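PDB 5C2I: Alr1585 protein from Nostoc sp., which is a haem-containing peroxidase of the dye-decolorizing (DyP) family, probably using hydrogen peroxide to oxidise dyes and related substrates. Local coordinates for residues W404-N409 with I421-G426; P326-T331 with Q428-K433; G338-L343 with Q408-V413. The protein carries 1 engineered substitution. All blocks are in the same frame, centred on the assembly; numbering follows the deposited sequence.

Contact 1 (W404-N409 with I421-G426). With HEM (protoporphyrin IX containing Fe), chain E.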
# COMPACT_ATOMS: atom_id res chain seq x y z
N TRP A 404 -21.70 20.91 -31.88
CA TRP A 404 -21.72 21.43 -30.50
C TRP A 404 -20.34 21.90 -30.03
O TRP A 404 -20.14 23.09 -29.77
CB TRP A 404 -22.32 20.41 -29.53
CG TRP A 404 -23.81 20.21 -29.72
CD1 TRP A 404 -24.65 20.93 -30.56
CD2 TRP A 404 -24.66 19.31 -28.98
NE1 TRP A 404 -25.94 20.47 -30.42
CE2 TRP A 404 -25.97 19.50 -29.44
CE3 TRP A 404 -24.43 18.38 -27.98
CZ2 TRP A 404 -27.07 18.77 -28.91
CZ3 TRP A 404 -25.50 17.63 -27.48
CH2 TRP A 404 -26.80 17.83 -27.94
N ALA A 405 -19.39 20.98 -29.96
CA ALA A 405 -18.06 21.32 -29.46
C ALA A 405 -17.30 22.34 -30.32
O ALA A 405 -16.80 23.34 -29.80
CB ALA A 405 -17.24 20.06 -29.22
N ASN A 406 -17.20 22.10 -31.61
CA ASN A 406 -16.40 22.96 -32.48
C ASN A 406 -16.94 24.37 -32.72
O ASN A 406 -16.16 25.31 -32.67
CB ASN A 406 -16.17 22.28 -33.83
CG ASN A 406 -15.32 21.03 -33.73
OD1 ASN A 406 -14.73 20.71 -32.70
ND2 ASN A 406 -15.24 20.30 -34.84
N PRO A 407 -18.25 24.53 -32.97
CA PRO A 407 -18.64 25.84 -33.49
C PRO A 407 -18.60 26.97 -32.46
O PRO A 407 -18.99 26.79 -31.30
CB PRO A 407 -20.09 25.64 -33.93
CG PRO A 407 -20.19 24.17 -34.23
CD PRO A 407 -19.33 23.53 -33.17
N GLN A 408 -18.13 28.14 -32.91
CA GLN A 408 -18.08 29.30 -32.00
C GLN A 408 -19.48 29.80 -31.61
O GLN A 408 -19.62 30.44 -30.59
CB GLN A 408 -17.22 30.44 -32.55
CG GLN A 408 -17.84 31.09 -33.75
CD GLN A 408 -17.27 32.47 -34.14
OE1 GLN A 408 -16.15 32.60 -34.59
NE2 GLN A 408 -18.10 33.51 -34.03
N ASN A 409 -20.51 29.52 -32.42
CA ASN A 409 -21.84 30.05 -32.17
C ASN A 409 -22.82 29.03 -31.58
O ASN A 409 -24.03 29.26 -31.56
CB ASN A 409 -22.40 30.69 -33.43
CG ASN A 409 -21.60 31.93 -33.84
OD1 ASN A 409 -20.86 32.52 -33.02
ND2 ASN A 409 -21.82 32.37 -35.05
N ILE A 421 -11.91 20.28 -26.13
CA ILE A 421 -11.86 19.43 -27.31
C ILE A 421 -12.26 20.11 -28.62
O ILE A 421 -12.20 19.49 -29.70
CB ILE A 421 -12.78 18.17 -27.17
CG1 ILE A 421 -14.25 18.57 -27.11
CG2 ILE A 421 -12.40 17.34 -25.99
CD1 ILE A 421 -15.24 17.46 -27.42
N GLY A 422 -12.64 21.38 -28.58
CA GLY A 422 -13.08 22.05 -29.77
C GLY A 422 -11.95 22.30 -30.76
O GLY A 422 -10.89 22.80 -30.39
N GLN A 423 -12.19 22.01 -32.03
CA GLN A 423 -11.23 22.28 -33.13
C GLN A 423 -11.90 23.09 -34.22
O GLN A 423 -12.93 22.66 -34.73
CB GLN A 423 -10.74 20.98 -33.82
CG GLN A 423 -10.88 19.74 -33.07
CD GLN A 423 -10.22 18.56 -33.75
OE1 GLN A 423 -9.04 18.33 -33.54
NE2 GLN A 423 -11.00 17.73 -34.43
N PRO A 424 -11.28 24.23 -34.65
CA PRO A 424 -10.03 24.78 -34.13
C PRO A 424 -10.23 25.49 -32.80
O PRO A 424 -11.39 25.80 -32.44
CB PRO A 424 -9.62 25.79 -35.21
CG PRO A 424 -10.95 26.25 -35.80
CD PRO A 424 -11.77 24.98 -35.81
N SER A 425 -9.13 25.75 -32.09
CA SER A 425 -9.19 26.52 -30.88
C SER A 425 -9.61 27.95 -31.18
O SER A 425 -9.49 28.44 -32.34
CB SER A 425 -7.84 26.55 -30.15
OG SER A 425 -6.85 27.16 -30.95
N GLY A 426 -10.10 28.63 -30.16
CA GLY A 426 -10.59 30.01 -30.32
C GLY A 426 -10.80 30.73 -29.00
O GLY A 426 -10.04 30.54 -28.03
CHA HEM E . -17.72 14.57 -19.93
CHB HEM E . -12.92 14.92 -20.24
CHC HEM E . -13.18 14.07 -24.99
CHD HEM E . -17.99 13.98 -24.68
C1A HEM E . -16.39 14.76 -19.60
C2A HEM E . -15.91 15.09 -18.30
C3A HEM E . -14.57 15.18 -18.39
C4A HEM E . -14.22 14.90 -19.73
CMA HEM E . -13.58 15.47 -17.29
CAA HEM E . -16.73 15.29 -17.02
CBA HEM E . -17.04 14.05 -16.17
CGA HEM E . -17.85 13.08 -16.99
O1A HEM E . -19.10 13.19 -17.11
O2A HEM E . -17.25 12.17 -17.56
C1B HEM E . -12.60 14.67 -21.57
C2B HEM E . -11.25 14.62 -22.07
C3B HEM E . -11.31 14.35 -23.37
C4B HEM E . -12.74 14.29 -23.69
CMB HEM E . -10.03 14.81 -21.25
CAB HEM E . -10.25 14.11 -24.38
CBB HEM E . -9.01 13.69 -24.08
C1C HEM E . -14.54 14.02 -25.36
C2C HEM E . -15.04 13.96 -26.64
C3C HEM E . -16.41 13.96 -26.55
C4C HEM E . -16.72 13.99 -25.18
CMC HEM E . -14.27 13.85 -27.92
CAC HEM E . -17.42 13.96 -27.60
CBC HEM E . -17.33 14.45 -28.81
C1D HEM E . -18.25 14.02 -23.32
C2D HEM E . -19.62 13.92 -22.81
C3D HEM E . -19.56 14.13 -21.50
C4D HEM E . -18.12 14.30 -21.22
CMD HEM E . -20.89 13.65 -23.60
CAD HEM E . -20.71 14.08 -20.54
CBD HEM E . -21.46 15.41 -20.42
CGD HEM E . -22.61 15.26 -19.48
O1D HEM E . -22.65 16.04 -18.54
O2D HEM E . -23.52 14.37 -19.64
NA HEM E . -15.35 14.72 -20.49
NB HEM E . -13.42 14.54 -22.57
NC HEM E . -15.57 14.14 -24.46
ND HEM E . -17.39 14.33 -22.35
FE HEM E . -15.47 14.46 -22.46
O HOH W 1 -13.78 26.63 -33.34
O HOH W 2 -15.18 12.15 -22.34

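Contact 2 (P326-T331 with Q428-K433). With HEM (protoporphyrin IX containing Fe), chain E.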
# COMPACT_ATOMS: atom_id res chain seq x y z
N PRO A 326 -20.08 28.29 -17.63
CA PRO A 326 -20.17 28.93 -18.93
C PRO A 326 -20.75 28.05 -20.03
O PRO A 326 -20.62 26.82 -19.99
CB PRO A 326 -18.69 29.25 -19.25
CG PRO A 326 -18.11 29.53 -17.90
CD PRO A 326 -18.75 28.45 -17.03
N PHE A 327 -21.32 28.69 -21.08
CA PHE A 327 -21.79 27.92 -22.22
C PHE A 327 -20.68 27.14 -22.93
O PHE A 327 -20.94 26.13 -23.57
CB PHE A 327 -22.48 28.86 -23.23
CG PHE A 327 -23.85 29.35 -22.80
CD1 PHE A 327 -24.88 28.46 -22.58
CD2 PHE A 327 -24.13 30.72 -22.77
CE1 PHE A 327 -26.15 28.91 -22.24
CE2 PHE A 327 -25.40 31.18 -22.47
CZ PHE A 327 -26.42 30.27 -22.21
N HIS A 328 -19.45 27.59 -22.81
CA HIS A 328 -18.37 26.90 -23.47
C HIS A 328 -17.79 25.70 -22.72
O HIS A 328 -17.00 24.98 -23.30
CB HIS A 328 -17.23 27.88 -23.81
CG HIS A 328 -16.56 28.45 -22.59
ND1 HIS A 328 -16.72 29.75 -22.19
CD2 HIS A 328 -15.75 27.87 -21.68
CE1 HIS A 328 -16.02 29.95 -21.09
NE2 HIS A 328 -15.44 28.83 -20.76
N SER A 329 -18.12 25.53 -21.43
CA SER A 329 -17.51 24.49 -20.64
C SER A 329 -17.82 23.14 -21.26
O SER A 329 -18.92 22.92 -21.76
CB SER A 329 -17.99 24.56 -19.19
OG SER A 329 -17.70 25.81 -18.58
N HIS A 330 -16.83 22.26 -21.22
CA HIS A 330 -16.97 20.95 -21.87
C HIS A 330 -18.31 20.22 -21.57
O HIS A 330 -18.95 19.72 -22.51
CB HIS A 330 -15.77 20.08 -21.51
CG HIS A 330 -15.78 18.72 -22.15
ND1 HIS A 330 -15.80 18.54 -23.52
CD2 HIS A 330 -15.69 17.49 -21.60
CE1 HIS A 330 -15.70 17.25 -23.79
NE2 HIS A 330 -15.62 16.60 -22.64
N THR A 331 -18.70 20.15 -20.30
CA THR A 331 -19.94 19.45 -19.94
C THR A 331 -21.17 20.09 -20.52
O THR A 331 -22.09 19.40 -20.97
CB THR A 331 -20.14 19.29 -18.40
OG1 THR A 331 -20.11 20.56 -17.78
CG2 THR A 331 -19.07 18.39 -17.80
N GLN A 428 -12.95 32.12 -25.76
CA GLN A 428 -14.06 31.99 -24.81
C GLN A 428 -14.19 33.23 -23.95
O GLN A 428 -13.23 34.01 -23.78
CB GLN A 428 -13.86 30.75 -23.92
CG GLN A 428 -13.81 29.44 -24.68
CD GLN A 428 -12.43 29.15 -25.25
OE1 GLN A 428 -11.40 29.62 -24.73
NE2 GLN A 428 -12.40 28.35 -26.30
N LYS A 429 -15.39 33.44 -23.42
CA LYS A 429 -15.67 34.51 -22.46
C LYS A 429 -15.86 33.89 -21.10
O LYS A 429 -16.71 33.03 -20.94
CB LYS A 429 -16.93 35.26 -22.87
CG LYS A 429 -16.75 36.02 -24.19
CD LYS A 429 -17.95 36.88 -24.52
CE LYS A 429 -19.11 36.06 -25.01
NZ LYS A 429 -20.04 36.93 -25.77
N TRP A 430 -15.07 34.33 -20.13
CA TRP A 430 -15.00 33.72 -18.81
C TRP A 430 -15.55 34.69 -17.77
O TRP A 430 -15.18 35.88 -17.78
CB TRP A 430 -13.54 33.37 -18.50
CG TRP A 430 -12.91 32.57 -19.61
CD1 TRP A 430 -12.43 33.04 -20.79
CD2 TRP A 430 -12.71 31.15 -19.64
NE1 TRP A 430 -11.91 32.03 -21.54
CE2 TRP A 430 -12.09 30.85 -20.88
CE3 TRP A 430 -12.98 30.11 -18.75
CZ2 TRP A 430 -11.75 29.54 -21.24
CZ3 TRP A 430 -12.64 28.83 -19.10
CH2 TRP A 430 -12.03 28.54 -20.34
N PRO A 431 -16.43 34.21 -16.88
CA PRO A 431 -16.95 35.11 -15.85
C PRO A 431 -15.85 35.47 -14.85
O PRO A 431 -15.15 34.60 -14.37
CB PRO A 431 -18.08 34.29 -15.19
CG PRO A 431 -18.44 33.22 -16.22
CD PRO A 431 -17.09 32.90 -16.84
N LYS A 432 -15.66 36.76 -14.60
CA LYS A 432 -14.70 37.19 -13.60
C LYS A 432 -15.09 36.71 -12.21
O LYS A 432 -14.22 36.33 -11.41
CB LYS A 432 -14.58 38.72 -13.60
CG LYS A 432 -14.03 39.30 -14.89
CD LYS A 432 -13.83 40.80 -14.76
CE LYS A 432 -13.44 41.37 -16.10
NZ LYS A 432 -13.10 42.80 -16.04
N LYS A 433 -16.38 36.79 -11.89
CA LYS A 433 -16.88 36.42 -10.57
C LYS A 433 -18.03 35.46 -10.83
O LYS A 433 -18.98 35.80 -11.50
CB LYS A 433 -17.38 37.64 -9.79
CG LYS A 433 -16.26 38.60 -9.42
CD LYS A 433 -15.50 38.03 -8.20
CE LYS A 433 -16.02 38.57 -6.88
NZ LYS A 433 -15.30 37.98 -5.71
CHA HEM E . -17.72 14.57 -19.93
CHB HEM E . -12.92 14.92 -20.24
CHC HEM E . -13.18 14.07 -24.99
CHD HEM E . -17.99 13.98 -24.68
C1A HEM E . -16.39 14.76 -19.60
C2A HEM E . -15.91 15.09 -18.30
C3A HEM E . -14.57 15.18 -18.39
C4A HEM E . -14.22 14.90 -19.73
CMA HEM E . -13.58 15.47 -17.29
CAA HEM E . -16.73 15.29 -17.02
CBA HEM E . -17.04 14.05 -16.17
CGA HEM E . -17.85 13.08 -16.99
O1A HEM E . -19.10 13.19 -17.11
O2A HEM E . -17.25 12.17 -17.56
C1B HEM E . -12.60 14.67 -21.57
C2B HEM E . -11.25 14.62 -22.07
C3B HEM E . -11.31 14.35 -23.37
C4B HEM E . -12.74 14.29 -23.69
CMB HEM E . -10.03 14.81 -21.25
CAB HEM E . -10.25 14.11 -24.38
CBB HEM E . -9.01 13.69 -24.08
C1C HEM E . -14.54 14.02 -25.36
C2C HEM E . -15.04 13.96 -26.64
C3C HEM E . -16.41 13.96 -26.55
C4C HEM E . -16.72 13.99 -25.18
CMC HEM E . -14.27 13.85 -27.92
CAC HEM E . -17.42 13.96 -27.60
CBC HEM E . -17.33 14.45 -28.81
C1D HEM E . -18.25 14.02 -23.32
C2D HEM E . -19.62 13.92 -22.81
C3D HEM E . -19.56 14.13 -21.50
C4D HEM E . -18.12 14.30 -21.22
CMD HEM E . -20.89 13.65 -23.60
CAD HEM E . -20.71 14.08 -20.54
CBD HEM E . -21.46 15.41 -20.42
CGD HEM E . -22.61 15.26 -19.48
O1D HEM E . -22.65 16.04 -18.54
O2D HEM E . -23.52 14.37 -19.64
NA HEM E . -15.35 14.72 -20.49
NB HEM E . -13.42 14.54 -22.57
NC HEM E . -15.57 14.14 -24.46
ND HEM E . -17.39 14.33 -22.35
FE HEM E . -15.47 14.46 -22.46
O HOH W 3 -17.58 31.74 -23.80
O HOH W 2 -15.18 12.15 -22.34

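Contact 3 (G338-L343 with Q408-V413)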
# COMPACT_ATOMS: atom_id res chain seq x y z
N GLY A 338 -30.82 20.74 -21.86
CA GLY A 338 -31.95 21.62 -22.15
C GLY A 338 -31.66 22.95 -22.80
O GLY A 338 -32.61 23.64 -23.25
N ASP A 339 -30.39 23.38 -22.84
CA ASP A 339 -30.09 24.73 -23.44
C ASP A 339 -30.64 24.84 -24.86
O ASP A 339 -31.10 25.91 -25.25
CB ASP A 339 -28.58 25.04 -23.52
CG ASP A 339 -27.98 25.44 -22.20
OD1 ASP A 339 -28.70 25.87 -21.26
OD2 ASP A 339 -26.73 25.32 -22.09
N THR A 340 -30.58 23.76 -25.65
CA THR A 340 -31.02 23.86 -27.07
C THR A 340 -32.55 23.93 -27.19
O THR A 340 -33.09 24.56 -28.10
CB THR A 340 -30.51 22.74 -27.98
OG1 THR A 340 -31.19 21.51 -27.70
CG2 THR A 340 -29.00 22.56 -27.87
N ALA A 341 -33.23 23.34 -26.21
CA ALA A 341 -34.67 23.35 -26.15
C ALA A 341 -35.23 24.70 -25.72
O ALA A 341 -36.31 25.07 -26.13
CB ALA A 341 -35.16 22.23 -25.23
N ARG A 342 -34.50 25.44 -24.90
CA ARG A 342 -34.86 26.82 -24.59
C ARG A 342 -34.49 27.83 -25.63
O ARG A 342 -35.25 28.75 -25.94
CB ARG A 342 -34.07 27.33 -23.41
CG ARG A 342 -34.56 26.86 -22.09
CD ARG A 342 -33.74 27.56 -21.02
NE ARG A 342 -32.46 26.88 -20.83
CZ ARG A 342 -32.29 25.75 -20.14
NH1 ARG A 342 -33.33 25.16 -19.56
NH2 ARG A 342 -31.09 25.20 -20.02
N LEU A 343 -33.24 27.74 -26.07
CA LEU A 343 -32.59 28.88 -26.70
C LEU A 343 -32.81 28.81 -28.18
O LEU A 343 -32.93 29.85 -28.82
CB LEU A 343 -31.08 28.93 -26.36
CG LEU A 343 -30.75 29.25 -24.89
CD1 LEU A 343 -29.27 29.08 -24.64
CD2 LEU A 343 -31.22 30.69 -24.53
N GLN A 408 -18.13 28.14 -32.91
CA GLN A 408 -18.08 29.30 -32.00
C GLN A 408 -19.48 29.80 -31.61
O GLN A 408 -19.62 30.44 -30.59
CB GLN A 408 -17.22 30.44 -32.55
CG GLN A 408 -17.84 31.09 -33.75
CD GLN A 408 -17.27 32.47 -34.14
OE1 GLN A 408 -16.15 32.60 -34.59
NE2 GLN A 408 -18.10 33.51 -34.03
N ASN A 409 -20.51 29.52 -32.42
CA ASN A 409 -21.84 30.05 -32.17
C ASN A 409 -22.82 29.03 -31.58
O ASN A 409 -24.03 29.26 -31.56
CB ASN A 409 -22.40 30.69 -33.43
CG ASN A 409 -21.60 31.93 -33.84
OD1 ASN A 409 -20.86 32.52 -33.02
ND2 ASN A 409 -21.82 32.37 -35.05
N PHE A 410 -22.28 27.95 -31.01
CA PHE A 410 -23.12 27.04 -30.24
C PHE A 410 -22.78 27.12 -28.74
O PHE A 410 -21.62 27.02 -28.38
CB PHE A 410 -22.97 25.58 -30.70
CG PHE A 410 -23.86 24.63 -29.92
CD1 PHE A 410 -25.18 24.49 -30.27
CD2 PHE A 410 -23.41 24.04 -28.75
CE1 PHE A 410 -26.05 23.70 -29.51
CE2 PHE A 410 -24.26 23.26 -27.97
CZ PHE A 410 -25.59 23.09 -28.35
N VAL A 411 -23.76 27.16 -27.84
CA VAL A 411 -25.21 27.23 -28.11
C VAL A 411 -25.66 28.64 -28.45
O VAL A 411 -26.76 28.82 -28.98
CB VAL A 411 -26.03 26.72 -26.88
CG1 VAL A 411 -25.95 27.70 -25.70
CG2 VAL A 411 -27.48 26.44 -27.27
N GLN A 412 -24.84 29.64 -28.16
CA GLN A 412 -25.20 31.01 -28.55
C GLN A 412 -24.01 31.68 -29.24
O GLN A 412 -22.86 31.19 -29.15
CB GLN A 412 -25.78 31.80 -27.37
CG GLN A 412 -24.89 32.06 -26.21
CD GLN A 412 -25.45 33.15 -25.28
OE1 GLN A 412 -26.68 33.33 -25.16
NE2 GLN A 412 -24.55 33.87 -24.60
N VAL A 413 -24.31 32.74 -29.98
CA VAL A 413 -23.33 33.46 -30.75
C VAL A 413 -22.18 33.86 -29.82
O VAL A 413 -22.38 34.24 -28.67
CB VAL A 413 -23.95 34.71 -31.43
CG1 VAL A 413 -22.89 35.54 -32.10
CG2 VAL A 413 -25.00 34.30 -32.45

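Contact 1 (W404-N409 with I421-G426)
Asn406 and Gln423 make the direct hydrogen bond of this contact: Gln423 N donates to Asn406 OD1 at 2.9 Å, with an almost straight N-H...O angle of 179°. The donor stands well above the plane of the side-chain carbonyl. The same OD1 accepts a second bond from Gln401 NE2 in helix 397-405, and Asn406 ND2 donates to Leu132 O, so the amide is held at both of its polar atoms. Gln401 NE2 also bonds Ile421 O, which ties the helix to the 421-426 segment two residues before Gln423. A water adds an indirect link, donating to Asn406 O at 2.8 Å and to Pro424 O at 2.7 Å; Pro424 follows a cis peptide bond.

The apolar part lies nearer the haem. Ala405 CB rests 3.7 Å from Ile421 CD1, and that methyl in turn lies 3.6 Å from haem C2C. With Ile421 CG2 anti to its own carbonyl carbon, the second branch reaches haem CHC at 3.5 Å. Ile421 is thus wedged between Ala405 and the porphyrin, on the side of the iron ligand His330, as part of the proximal wall of the haem pocket.

Contact 2 (P326-T331 with Q428-K433)
The imidazole of His328 has carbon atoms over both faces and a carbonyl and an indole at its edge: Gln428 CB covers one face, Pro326 CB lies over the opposite face toward the rim, and Lys429 O and Trp430 meet the edge. This is where the proximal loop of the haem pocket, two residues before the axial histidine, leans on the two-stranded antiparallel sheet formed by 428-431 and 439-442. Gln428 CB makes a CH-pi contact, 3.6 Å from the ring centroid. Against Trp430 the imidazole is edge-to-face, with centroids 4.2 Å apart and planes at 58°; His328 NE2 points at the six-membered ring and comes within 3.3 Å of Trp430 CZ3. His328 CG sits between its own backbone N and carbonyl carbon (chi1 66°), which places CG against Gln428 CG.

The other ring nitrogen is served by water: His328 ND1 and the water lie 2.7 Å apart, and the water accepts a bond from Lys429 N at 2.8 Å. Beside the histidine, Pro326 CG packs on Pro431 CD at 3.7 Å. Trp430 also packs on Leu287 and Ile288 of helix 281-289, and its NE1 bonds Tyr442 O on the neighbouring strand. An alanine in place of Trp430 would probably leave the NE2 edge of His328 without its aromatic partner and Tyr442 O without the indole N-H, opening a gap beside helix 281-289.

The type I turn from Pro326 to Ser329 carries the chain into helix 330-334. There His330 ND1 bonds Asp418 OD2, and His330 NE2 is the axial ligand, 2.2 Å from the haem iron, with a water bound 2.3 Å from that iron as the other axial ligand.

Contact 3 (G338-L343 with Q408-V413)
Thr340 and Val411 bring the two backbones closest, their CA atoms 6.8 Å apart. Segment 338-343 is a short helix with Gly338 at its N-cap position; the positive phi of this glycine (110°) would jam a side chain against the preceding carbonyl. The opposing segment 408-413 is irregular and contains a cis peptide bond between Phe410 and Val411.

All the cross-contacts are apolar. Leu343 CD1 lies 3.7 Å from Val411 CG1, the two side chains crossing at about a right angle. Val411 CG2, anti to its backbone N, reaches toward the start of the helix, where Asp339 CB and Thr340 CG2 are each 4.2 Å from it. Thr340 CG2 meets the Phe410 ring at its rim and in its plane, 3.5 Å from CZ. One face of that ring is covered over its centre by Val411 CB, and the ring also stacks with Trp404.

The polar ends on the helix side turn to other partners. Arg342 NH2 bonds Asp339 OD1 at 2.8 Å in a salt bridge. Asp339 OD1 lies in the guanidinium plane, and NH2 meets that oxygen on its anti side, 29° out of the carboxylate plane, while Gly338 O lies over the guanidinium centre. Asp339 OD2 pairs with Arg332 of helix 330-334, and Arg342 NH1 with Asp317.

Glu357 of helix 350-358 accepts from both Gly338 N and Thr340 OG1, and Ala341 packs on Phe350, Ala353 and Phe354 of that helix. The short helix 339-343 thus packs on helix 350-358 through Ala341 and on the loop after helix 397-405 through Thr340 and Leu343.

From the N terminus, contact 2 opens first, at 326-331, and closes last, at 428-433; its long loop encloses both other contacts. Contact 3 starts at 338-343 and returns at 408-413, after contact 1 has begun at 404-409, so these two overlap along the chain and share Gln408 and Asn409; contact 1 closes at 421-426, shortly before strand 428-431. The three centres lie about 13 Å from one another. Phe327 of contact 2 packs on Val411, Gln412, Asp339 and Leu343 of contact 3, Ile421 of contact 1 touches His330, and Trp404 meets Phe410. Contact 2 ties the turn before helix 330-334 to strand 428-431, contact 3 helix 339-343 to loop 408-413, and contact 1 helix 397-405 to loop 421-426.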